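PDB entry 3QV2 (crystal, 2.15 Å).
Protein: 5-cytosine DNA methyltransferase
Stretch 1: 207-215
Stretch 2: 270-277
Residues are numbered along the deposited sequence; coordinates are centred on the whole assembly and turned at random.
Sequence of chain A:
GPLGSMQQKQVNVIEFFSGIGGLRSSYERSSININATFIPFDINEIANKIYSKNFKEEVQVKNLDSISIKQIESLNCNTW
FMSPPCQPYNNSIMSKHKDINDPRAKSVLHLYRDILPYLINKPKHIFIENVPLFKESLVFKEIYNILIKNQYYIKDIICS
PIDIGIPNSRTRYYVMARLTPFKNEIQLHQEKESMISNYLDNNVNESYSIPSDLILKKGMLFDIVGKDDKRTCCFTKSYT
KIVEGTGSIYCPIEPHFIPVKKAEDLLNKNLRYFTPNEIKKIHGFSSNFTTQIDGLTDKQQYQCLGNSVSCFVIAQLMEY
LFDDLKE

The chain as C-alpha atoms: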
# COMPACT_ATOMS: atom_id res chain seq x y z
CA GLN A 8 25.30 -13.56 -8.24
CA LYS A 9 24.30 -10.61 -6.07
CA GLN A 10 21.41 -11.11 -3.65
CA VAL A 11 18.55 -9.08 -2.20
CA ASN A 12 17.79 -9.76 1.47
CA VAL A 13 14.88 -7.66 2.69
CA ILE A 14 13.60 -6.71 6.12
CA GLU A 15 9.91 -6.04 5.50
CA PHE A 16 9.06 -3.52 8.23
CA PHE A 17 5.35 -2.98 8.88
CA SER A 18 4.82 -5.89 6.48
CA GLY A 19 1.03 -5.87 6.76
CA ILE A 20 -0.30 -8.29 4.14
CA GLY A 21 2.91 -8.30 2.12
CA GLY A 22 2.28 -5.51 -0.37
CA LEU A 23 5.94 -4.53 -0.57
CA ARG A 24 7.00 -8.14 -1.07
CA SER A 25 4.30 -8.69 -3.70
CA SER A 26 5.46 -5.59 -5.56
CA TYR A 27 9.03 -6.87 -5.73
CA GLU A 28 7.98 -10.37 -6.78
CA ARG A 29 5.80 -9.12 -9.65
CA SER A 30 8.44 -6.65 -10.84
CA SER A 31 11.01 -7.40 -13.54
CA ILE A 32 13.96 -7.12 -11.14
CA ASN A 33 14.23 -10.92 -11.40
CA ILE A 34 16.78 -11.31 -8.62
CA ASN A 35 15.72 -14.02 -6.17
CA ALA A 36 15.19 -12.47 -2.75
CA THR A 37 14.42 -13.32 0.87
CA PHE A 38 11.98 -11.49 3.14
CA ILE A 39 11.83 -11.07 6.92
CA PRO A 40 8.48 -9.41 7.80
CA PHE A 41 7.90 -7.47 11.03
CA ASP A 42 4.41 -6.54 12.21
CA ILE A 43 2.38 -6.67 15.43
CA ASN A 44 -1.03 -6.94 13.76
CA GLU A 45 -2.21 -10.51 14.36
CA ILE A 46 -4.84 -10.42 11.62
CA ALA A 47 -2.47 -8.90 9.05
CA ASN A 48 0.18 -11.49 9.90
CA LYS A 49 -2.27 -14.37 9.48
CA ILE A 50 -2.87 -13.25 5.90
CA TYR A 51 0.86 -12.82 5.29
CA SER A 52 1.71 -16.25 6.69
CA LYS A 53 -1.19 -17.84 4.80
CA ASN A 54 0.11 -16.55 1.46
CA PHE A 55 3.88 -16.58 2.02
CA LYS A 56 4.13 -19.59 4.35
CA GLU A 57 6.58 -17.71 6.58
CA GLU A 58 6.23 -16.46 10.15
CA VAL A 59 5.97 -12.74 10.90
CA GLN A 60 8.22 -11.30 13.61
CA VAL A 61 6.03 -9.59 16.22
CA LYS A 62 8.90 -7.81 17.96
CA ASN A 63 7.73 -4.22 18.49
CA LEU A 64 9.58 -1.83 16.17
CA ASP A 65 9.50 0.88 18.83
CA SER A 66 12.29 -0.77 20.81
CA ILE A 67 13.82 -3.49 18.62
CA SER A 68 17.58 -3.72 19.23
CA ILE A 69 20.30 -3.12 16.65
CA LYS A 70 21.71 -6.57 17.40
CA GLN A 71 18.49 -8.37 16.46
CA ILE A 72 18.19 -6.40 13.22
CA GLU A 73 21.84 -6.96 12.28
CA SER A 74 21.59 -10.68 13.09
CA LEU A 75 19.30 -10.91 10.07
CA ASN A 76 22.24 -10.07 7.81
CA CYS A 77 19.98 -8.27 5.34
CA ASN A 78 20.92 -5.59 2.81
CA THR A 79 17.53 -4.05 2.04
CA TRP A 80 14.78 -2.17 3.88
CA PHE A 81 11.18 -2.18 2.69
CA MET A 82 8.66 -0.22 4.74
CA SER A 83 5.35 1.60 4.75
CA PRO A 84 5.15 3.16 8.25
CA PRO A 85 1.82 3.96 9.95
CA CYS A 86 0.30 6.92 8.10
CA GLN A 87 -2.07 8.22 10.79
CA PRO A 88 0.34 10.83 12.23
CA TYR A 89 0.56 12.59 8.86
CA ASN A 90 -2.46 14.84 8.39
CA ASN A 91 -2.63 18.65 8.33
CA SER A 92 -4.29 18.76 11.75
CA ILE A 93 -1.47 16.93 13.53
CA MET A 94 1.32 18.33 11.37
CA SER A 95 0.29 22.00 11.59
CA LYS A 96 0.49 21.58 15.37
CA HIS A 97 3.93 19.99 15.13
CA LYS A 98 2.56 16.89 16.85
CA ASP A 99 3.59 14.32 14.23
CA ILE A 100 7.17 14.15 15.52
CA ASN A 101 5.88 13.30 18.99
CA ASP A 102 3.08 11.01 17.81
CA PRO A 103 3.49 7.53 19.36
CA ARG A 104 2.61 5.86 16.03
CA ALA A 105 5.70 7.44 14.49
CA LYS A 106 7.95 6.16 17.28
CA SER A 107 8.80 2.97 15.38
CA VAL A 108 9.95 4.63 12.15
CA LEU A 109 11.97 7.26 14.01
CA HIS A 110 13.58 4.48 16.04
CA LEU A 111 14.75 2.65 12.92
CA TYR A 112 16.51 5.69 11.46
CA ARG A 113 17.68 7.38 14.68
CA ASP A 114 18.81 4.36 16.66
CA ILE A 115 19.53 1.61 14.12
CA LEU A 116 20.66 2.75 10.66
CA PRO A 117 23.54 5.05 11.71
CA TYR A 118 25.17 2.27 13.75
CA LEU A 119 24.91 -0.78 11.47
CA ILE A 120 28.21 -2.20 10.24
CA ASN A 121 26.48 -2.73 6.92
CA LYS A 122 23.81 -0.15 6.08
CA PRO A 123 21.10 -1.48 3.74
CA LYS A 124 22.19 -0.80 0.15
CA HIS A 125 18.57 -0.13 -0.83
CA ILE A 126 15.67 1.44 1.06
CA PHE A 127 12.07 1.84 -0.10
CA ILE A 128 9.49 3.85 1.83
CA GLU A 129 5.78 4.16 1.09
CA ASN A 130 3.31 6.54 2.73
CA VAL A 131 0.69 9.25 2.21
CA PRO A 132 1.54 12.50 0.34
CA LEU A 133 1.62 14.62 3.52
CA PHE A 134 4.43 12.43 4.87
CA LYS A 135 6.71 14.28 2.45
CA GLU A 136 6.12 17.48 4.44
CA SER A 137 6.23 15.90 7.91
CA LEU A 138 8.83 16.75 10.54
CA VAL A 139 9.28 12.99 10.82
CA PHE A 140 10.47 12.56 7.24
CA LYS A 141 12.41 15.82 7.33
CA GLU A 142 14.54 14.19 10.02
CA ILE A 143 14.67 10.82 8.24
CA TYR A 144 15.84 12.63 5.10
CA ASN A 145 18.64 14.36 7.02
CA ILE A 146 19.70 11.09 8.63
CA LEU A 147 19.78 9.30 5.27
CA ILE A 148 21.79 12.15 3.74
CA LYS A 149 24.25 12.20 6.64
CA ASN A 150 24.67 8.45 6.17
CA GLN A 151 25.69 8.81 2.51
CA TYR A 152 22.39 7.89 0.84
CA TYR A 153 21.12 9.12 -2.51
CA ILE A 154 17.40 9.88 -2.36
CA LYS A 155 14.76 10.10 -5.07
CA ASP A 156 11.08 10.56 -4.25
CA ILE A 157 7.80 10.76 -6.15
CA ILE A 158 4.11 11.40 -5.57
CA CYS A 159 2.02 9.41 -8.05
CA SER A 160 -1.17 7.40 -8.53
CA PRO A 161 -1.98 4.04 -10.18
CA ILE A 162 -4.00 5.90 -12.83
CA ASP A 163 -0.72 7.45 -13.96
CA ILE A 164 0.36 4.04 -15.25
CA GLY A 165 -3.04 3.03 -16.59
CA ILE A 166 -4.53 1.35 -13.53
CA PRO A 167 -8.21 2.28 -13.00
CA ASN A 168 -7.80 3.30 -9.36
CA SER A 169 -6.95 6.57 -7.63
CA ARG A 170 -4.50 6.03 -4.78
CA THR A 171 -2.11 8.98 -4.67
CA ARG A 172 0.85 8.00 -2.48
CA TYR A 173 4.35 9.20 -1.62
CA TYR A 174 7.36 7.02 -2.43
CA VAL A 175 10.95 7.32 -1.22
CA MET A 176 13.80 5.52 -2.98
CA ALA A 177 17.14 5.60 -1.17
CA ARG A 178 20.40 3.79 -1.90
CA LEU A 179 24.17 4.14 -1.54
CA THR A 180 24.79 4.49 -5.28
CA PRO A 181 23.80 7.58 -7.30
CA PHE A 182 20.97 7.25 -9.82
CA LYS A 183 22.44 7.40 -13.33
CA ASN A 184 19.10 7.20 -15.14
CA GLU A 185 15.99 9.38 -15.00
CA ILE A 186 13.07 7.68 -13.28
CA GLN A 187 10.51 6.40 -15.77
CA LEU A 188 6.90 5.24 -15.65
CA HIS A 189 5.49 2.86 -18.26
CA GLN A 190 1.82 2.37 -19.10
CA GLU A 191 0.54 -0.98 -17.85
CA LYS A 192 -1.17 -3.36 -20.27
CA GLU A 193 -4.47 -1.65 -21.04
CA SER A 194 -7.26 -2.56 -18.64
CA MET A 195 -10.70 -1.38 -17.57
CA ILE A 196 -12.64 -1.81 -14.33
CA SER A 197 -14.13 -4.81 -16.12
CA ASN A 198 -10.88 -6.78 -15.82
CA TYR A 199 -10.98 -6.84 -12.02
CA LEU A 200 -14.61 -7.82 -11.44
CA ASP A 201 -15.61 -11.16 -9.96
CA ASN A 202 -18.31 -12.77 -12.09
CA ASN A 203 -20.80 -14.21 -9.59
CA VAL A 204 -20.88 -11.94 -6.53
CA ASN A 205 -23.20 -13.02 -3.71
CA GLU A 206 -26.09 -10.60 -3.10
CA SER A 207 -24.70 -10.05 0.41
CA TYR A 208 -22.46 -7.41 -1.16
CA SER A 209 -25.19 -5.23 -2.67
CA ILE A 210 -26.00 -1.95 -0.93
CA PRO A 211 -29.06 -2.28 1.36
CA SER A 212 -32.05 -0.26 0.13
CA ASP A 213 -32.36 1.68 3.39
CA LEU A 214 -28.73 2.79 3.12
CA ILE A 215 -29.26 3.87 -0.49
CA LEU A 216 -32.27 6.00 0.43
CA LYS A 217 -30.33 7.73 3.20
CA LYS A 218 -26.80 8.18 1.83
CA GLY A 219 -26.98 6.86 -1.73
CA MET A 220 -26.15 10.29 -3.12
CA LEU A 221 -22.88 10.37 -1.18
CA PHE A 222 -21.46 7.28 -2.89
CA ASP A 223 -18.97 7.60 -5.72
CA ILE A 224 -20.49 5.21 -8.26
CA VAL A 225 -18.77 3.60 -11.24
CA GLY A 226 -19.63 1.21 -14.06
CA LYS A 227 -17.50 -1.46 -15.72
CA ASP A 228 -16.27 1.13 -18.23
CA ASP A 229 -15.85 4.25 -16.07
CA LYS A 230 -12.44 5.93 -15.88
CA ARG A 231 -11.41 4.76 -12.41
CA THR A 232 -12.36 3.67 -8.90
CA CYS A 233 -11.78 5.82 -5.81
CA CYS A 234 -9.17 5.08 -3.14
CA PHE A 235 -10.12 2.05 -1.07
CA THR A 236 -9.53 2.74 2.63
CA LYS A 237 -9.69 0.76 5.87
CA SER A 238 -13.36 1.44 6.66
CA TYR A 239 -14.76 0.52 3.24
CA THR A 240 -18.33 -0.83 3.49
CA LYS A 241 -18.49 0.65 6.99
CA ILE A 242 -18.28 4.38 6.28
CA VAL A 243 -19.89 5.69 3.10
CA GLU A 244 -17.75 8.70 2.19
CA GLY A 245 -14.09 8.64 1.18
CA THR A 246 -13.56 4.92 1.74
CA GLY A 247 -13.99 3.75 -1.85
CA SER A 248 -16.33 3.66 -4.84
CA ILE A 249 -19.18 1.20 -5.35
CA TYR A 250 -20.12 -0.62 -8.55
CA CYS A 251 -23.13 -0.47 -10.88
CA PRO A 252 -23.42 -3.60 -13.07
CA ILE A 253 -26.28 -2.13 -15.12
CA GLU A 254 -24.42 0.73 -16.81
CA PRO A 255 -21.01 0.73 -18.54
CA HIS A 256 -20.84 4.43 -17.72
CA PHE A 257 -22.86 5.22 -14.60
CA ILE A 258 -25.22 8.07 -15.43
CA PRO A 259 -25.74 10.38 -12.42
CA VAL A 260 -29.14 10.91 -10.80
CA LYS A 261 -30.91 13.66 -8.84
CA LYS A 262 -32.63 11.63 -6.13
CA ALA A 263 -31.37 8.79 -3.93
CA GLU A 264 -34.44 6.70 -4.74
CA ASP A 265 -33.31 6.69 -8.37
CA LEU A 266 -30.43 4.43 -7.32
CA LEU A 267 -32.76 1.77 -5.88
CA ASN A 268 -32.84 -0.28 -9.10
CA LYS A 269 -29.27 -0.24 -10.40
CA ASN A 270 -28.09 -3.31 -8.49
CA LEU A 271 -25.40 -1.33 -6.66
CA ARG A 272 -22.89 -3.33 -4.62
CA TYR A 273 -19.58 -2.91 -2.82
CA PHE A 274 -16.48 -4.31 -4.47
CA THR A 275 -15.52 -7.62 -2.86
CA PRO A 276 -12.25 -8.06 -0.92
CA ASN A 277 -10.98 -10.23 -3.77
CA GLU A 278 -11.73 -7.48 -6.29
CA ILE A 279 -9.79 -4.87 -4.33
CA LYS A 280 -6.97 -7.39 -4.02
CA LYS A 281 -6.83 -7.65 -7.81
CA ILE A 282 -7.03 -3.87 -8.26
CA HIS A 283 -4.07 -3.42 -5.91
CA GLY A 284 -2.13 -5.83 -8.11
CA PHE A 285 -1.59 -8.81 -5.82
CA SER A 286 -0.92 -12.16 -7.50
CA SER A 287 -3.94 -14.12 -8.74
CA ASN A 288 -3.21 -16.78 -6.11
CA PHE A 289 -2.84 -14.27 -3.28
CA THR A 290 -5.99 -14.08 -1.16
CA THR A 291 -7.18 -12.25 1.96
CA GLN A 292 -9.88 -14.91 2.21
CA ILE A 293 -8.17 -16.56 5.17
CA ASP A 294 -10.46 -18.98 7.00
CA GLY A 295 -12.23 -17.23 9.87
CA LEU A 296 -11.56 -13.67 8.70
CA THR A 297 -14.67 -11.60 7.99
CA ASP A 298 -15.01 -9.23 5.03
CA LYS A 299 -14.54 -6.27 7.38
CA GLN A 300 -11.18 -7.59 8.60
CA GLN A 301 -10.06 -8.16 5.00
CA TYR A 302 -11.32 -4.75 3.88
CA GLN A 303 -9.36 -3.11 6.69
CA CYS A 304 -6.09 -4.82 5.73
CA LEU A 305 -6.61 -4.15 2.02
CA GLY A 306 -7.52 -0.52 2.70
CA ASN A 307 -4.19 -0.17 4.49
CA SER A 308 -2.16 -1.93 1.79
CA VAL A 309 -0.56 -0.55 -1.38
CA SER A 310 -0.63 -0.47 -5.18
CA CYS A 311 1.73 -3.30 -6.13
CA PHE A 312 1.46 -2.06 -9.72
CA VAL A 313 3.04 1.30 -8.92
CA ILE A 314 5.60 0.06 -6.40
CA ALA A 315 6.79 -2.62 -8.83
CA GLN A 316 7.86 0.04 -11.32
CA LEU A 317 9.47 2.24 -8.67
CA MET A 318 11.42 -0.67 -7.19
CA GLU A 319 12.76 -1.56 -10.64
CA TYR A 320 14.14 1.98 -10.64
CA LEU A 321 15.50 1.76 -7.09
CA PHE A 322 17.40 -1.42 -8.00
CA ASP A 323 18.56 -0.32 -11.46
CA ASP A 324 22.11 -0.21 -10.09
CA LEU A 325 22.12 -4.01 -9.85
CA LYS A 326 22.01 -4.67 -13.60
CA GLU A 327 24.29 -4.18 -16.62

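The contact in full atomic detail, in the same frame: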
# COMPACT_ATOMS: atom_id res chain seq x y z
N SER A 207 -25.03 -10.59 -0.91
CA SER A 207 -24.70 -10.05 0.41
C SER A 207 -23.75 -8.86 0.30
O SER A 207 -23.37 -8.27 1.31
CB SER A 207 -24.08 -11.13 1.30
OG SER A 207 -22.84 -11.57 0.78
N TYR A 208 -23.38 -8.52 -0.92
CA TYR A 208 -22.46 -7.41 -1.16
C TYR A 208 -23.17 -6.17 -1.69
O TYR A 208 -22.61 -5.07 -1.68
CB TYR A 208 -21.34 -7.83 -2.12
CG TYR A 208 -20.26 -8.68 -1.48
CD1 TYR A 208 -20.23 -10.05 -1.68
CD2 TYR A 208 -19.28 -8.11 -0.69
CE1 TYR A 208 -19.24 -10.83 -1.09
CE2 TYR A 208 -18.29 -8.88 -0.10
CZ TYR A 208 -18.28 -10.24 -0.31
OH TYR A 208 -17.30 -11.01 0.27
N SER A 209 -24.40 -6.34 -2.15
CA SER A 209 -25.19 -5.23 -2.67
C SER A 209 -25.59 -4.26 -1.57
O SER A 209 -25.86 -4.67 -0.43
CB SER A 209 -26.42 -5.74 -3.42
OG SER A 209 -27.21 -6.58 -2.60
N ILE A 210 -25.64 -2.98 -1.90
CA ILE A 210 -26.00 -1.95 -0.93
C ILE A 210 -27.46 -2.10 -0.50
O ILE A 210 -28.36 -2.14 -1.34
CB ILE A 210 -25.82 -0.54 -1.52
CG1 ILE A 210 -24.60 -0.48 -2.43
CG2 ILE A 210 -25.71 0.50 -0.41
CD1 ILE A 210 -23.28 -0.68 -1.71
N PRO A 211 -27.70 -2.20 0.82
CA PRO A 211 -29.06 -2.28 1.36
C PRO A 211 -29.90 -1.08 0.91
O PRO A 211 -29.39 0.04 0.85
CB PRO A 211 -28.83 -2.24 2.87
CG PRO A 211 -27.45 -2.77 3.06
CD PRO A 211 -26.68 -2.27 1.87
N SER A 212 -31.17 -1.31 0.62
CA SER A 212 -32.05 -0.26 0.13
C SER A 212 -32.16 0.92 1.09
O SER A 212 -32.18 2.08 0.66
CB SER A 212 -33.45 -0.82 -0.17
OG SER A 212 -33.40 -1.75 -1.23
N ASP A 213 -32.23 0.63 2.38
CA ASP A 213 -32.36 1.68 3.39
C ASP A 213 -31.14 2.60 3.38
O ASP A 213 -31.27 3.81 3.55
CB ASP A 213 -32.57 1.08 4.78
CG ASP A 213 -31.33 0.38 5.30
OD1 ASP A 213 -30.73 -0.42 4.55
OD2 ASP A 213 -30.96 0.62 6.47
N LEU A 214 -29.96 2.02 3.18
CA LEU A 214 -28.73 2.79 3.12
C LEU A 214 -28.71 3.67 1.87
O LEU A 214 -28.26 4.81 1.92
CB LEU A 214 -27.52 1.86 3.14
CG LEU A 214 -26.15 2.53 3.08
CD1 LEU A 214 -26.03 3.62 4.14
CD2 LEU A 214 -25.03 1.50 3.22
N ILE A 215 -29.19 3.12 0.76
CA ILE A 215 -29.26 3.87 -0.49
C ILE A 215 -30.15 5.10 -0.35
O ILE A 215 -29.80 6.19 -0.81
CB ILE A 215 -29.81 3.00 -1.64
CG1 ILE A 215 -28.85 1.86 -1.96
CG2 ILE A 215 -30.05 3.85 -2.88
CD1 ILE A 215 -29.29 1.00 -3.13
N ASN A 270 -28.84 -2.18 -9.02
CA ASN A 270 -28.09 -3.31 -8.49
C ASN A 270 -26.72 -2.93 -7.93
O ASN A 270 -25.75 -3.67 -8.11
CB ASN A 270 -27.94 -4.40 -9.55
CG ASN A 270 -29.28 -4.99 -9.97
OD1 ASN A 270 -30.03 -4.37 -10.72
ND2 ASN A 270 -29.57 -6.19 -9.49
N LEU A 271 -26.65 -1.80 -7.23
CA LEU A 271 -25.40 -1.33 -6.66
C LEU A 271 -24.86 -2.30 -5.62
O LEU A 271 -25.62 -2.89 -4.86
CB LEU A 271 -25.59 0.06 -6.03
CG LEU A 271 -26.11 1.15 -6.97
CD1 LEU A 271 -26.26 2.47 -6.22
CD2 LEU A 271 -25.20 1.31 -8.18
N ARG A 272 -23.54 -2.46 -5.60
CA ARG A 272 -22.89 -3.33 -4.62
C ARG A 272 -21.49 -2.82 -4.31
O ARG A 272 -20.88 -2.12 -5.11
CB ARG A 272 -22.81 -4.77 -5.13
CG ARG A 272 -21.87 -4.96 -6.31
CD ARG A 272 -21.62 -6.44 -6.59
NE ARG A 272 -20.84 -6.64 -7.81
CZ ARG A 272 -19.51 -6.73 -7.84
NH1 ARG A 272 -18.81 -6.64 -6.72
NH2 ARG A 272 -18.89 -6.92 -8.99
N TYR A 273 -20.97 -3.19 -3.14
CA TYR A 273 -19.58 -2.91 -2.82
C TYR A 273 -18.70 -3.84 -3.63
O TYR A 273 -19.13 -4.93 -4.03
CB TYR A 273 -19.30 -3.15 -1.33
CG TYR A 273 -20.17 -2.36 -0.38
CD1 TYR A 273 -19.96 -1.01 -0.17
CD2 TYR A 273 -21.19 -2.99 0.33
CE1 TYR A 273 -20.76 -0.29 0.70
CE2 TYR A 273 -21.99 -2.28 1.20
CZ TYR A 273 -21.77 -0.93 1.39
OH TYR A 273 -22.57 -0.23 2.26
N PHE A 274 -17.48 -3.41 -3.90
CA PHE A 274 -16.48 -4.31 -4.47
C PHE A 274 -16.10 -5.33 -3.40
O PHE A 274 -16.01 -4.99 -2.22
CB PHE A 274 -15.25 -3.54 -4.92
CG PHE A 274 -15.48 -2.68 -6.14
CD1 PHE A 274 -15.46 -3.23 -7.41
CD2 PHE A 274 -15.71 -1.32 -6.00
CE1 PHE A 274 -15.67 -2.44 -8.52
CE2 PHE A 274 -15.91 -0.52 -7.12
CZ PHE A 274 -15.90 -1.09 -8.38
N THR A 275 -15.89 -6.57 -3.80
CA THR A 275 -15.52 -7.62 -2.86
C THR A 275 -14.05 -7.47 -2.46
O THR A 275 -13.28 -6.82 -3.16
CB THR A 275 -15.73 -9.02 -3.46
OG1 THR A 275 -14.73 -9.27 -4.45
CG2 THR A 275 -17.11 -9.13 -4.08
N PRO A 276 -13.66 -8.09 -1.34
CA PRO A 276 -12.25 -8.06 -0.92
C PRO A 276 -11.34 -8.56 -2.04
O PRO A 276 -10.28 -7.98 -2.29
CB PRO A 276 -12.22 -9.03 0.26
CG PRO A 276 -13.60 -9.00 0.81
CD PRO A 276 -14.51 -8.80 -0.37
N ASN A 277 -11.76 -9.63 -2.70
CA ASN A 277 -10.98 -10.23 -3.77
C ASN A 277 -10.79 -9.29 -4.95
O ASN A 277 -9.76 -9.30 -5.62
CB ASN A 277 -11.64 -11.54 -4.23
CG ASN A 277 -10.74 -12.36 -5.13
OD1 ASN A 277 -10.95 -12.44 -6.34
ND2 ASN A 277 -9.72 -12.98 -4.54

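The two stretches are joined at a single backbone bridge, with Ser-209 set against Arg-272 at a CA-CA distance of 3.6 Å. Two hydrogen bonds flank that pair. Tyr-273 N donates to Tyr-208 O at 2.9 Å with an N-H...O angle of 159°, and Ile-210 N donates to Leu-271 O at 3.0 Å with an angle of 152°. Each stretch thus gives one amide and one carbonyl, and the residues doing so are the neighbours of the bridged pair. The resulting closeness is evident in Ser-209 CA, which lies 3.2 Å from Leu-271 O and 3.5 Å from Arg-272 CB.

No hydrogen bond between the stretches involves a side chain, and several polar side-chain groups around the bridge find their partners in other ways. The CA-to-CB bond of Ser-209 points away overall, and its OG bonds to a residue bordering one of the stretches. Arg-272 starts sideways but its end leads away from stretch 1; there NH1 donates to Tyr-273 O (3.2 Å, a bent 136°), and both NH1 and NH2 also bond to flanking residues. Thr-275 occupies the N-cap position of the helix that begins at Pro-276, its side chain capping a backbone N just past the stretch. Tyr-208 OH is hydrogen-bonded elsewhere in the structure.

The side chains add two CH-pi contacts, one to a tyrosine from each stretch. With chi1 at -77°, Tyr-208 lays its ring beneath the methyl of Thr-275: CG2 stands 3.9 Å from the centroid of the ring atoms CG to CZ, only 3° off the normal. Thr-275 therefore serves twice, its hydroxyl capping the helix while its methyl covers an aromatic face. Pro-276 extends this apolar patch, its CD 3.8 Å from Tyr-208 CE2.

In the second contact, Ile-210 CD1 sits 3.4 Å from the centroid of the Tyr-273 six-membered ring, 7° off its normal, and 3.5 Å from the ring atom CZ. Both side chains leave their backbones sideways and bring their ends nearer, and with chi1 at -36° and chi2 at -66° the branched isoleucine sets CD1 over the ring while its CG1 packs 3.8 Å from Leu-271 CB. Ile-210 and Leu-271 are buried, as suits purely hydrocarbon side chains. At the edge of the same ring, Leu-214 points toward stretch 2 from its helix and places CD2 3.2 Å from Tyr-273 OH, a close approach without hydrogen bonding.

Together the stretches bury 516 Å², counting both sides. Tyr-208 (114 Å²) and Tyr-273 (88 Å²) have the largest covered areas.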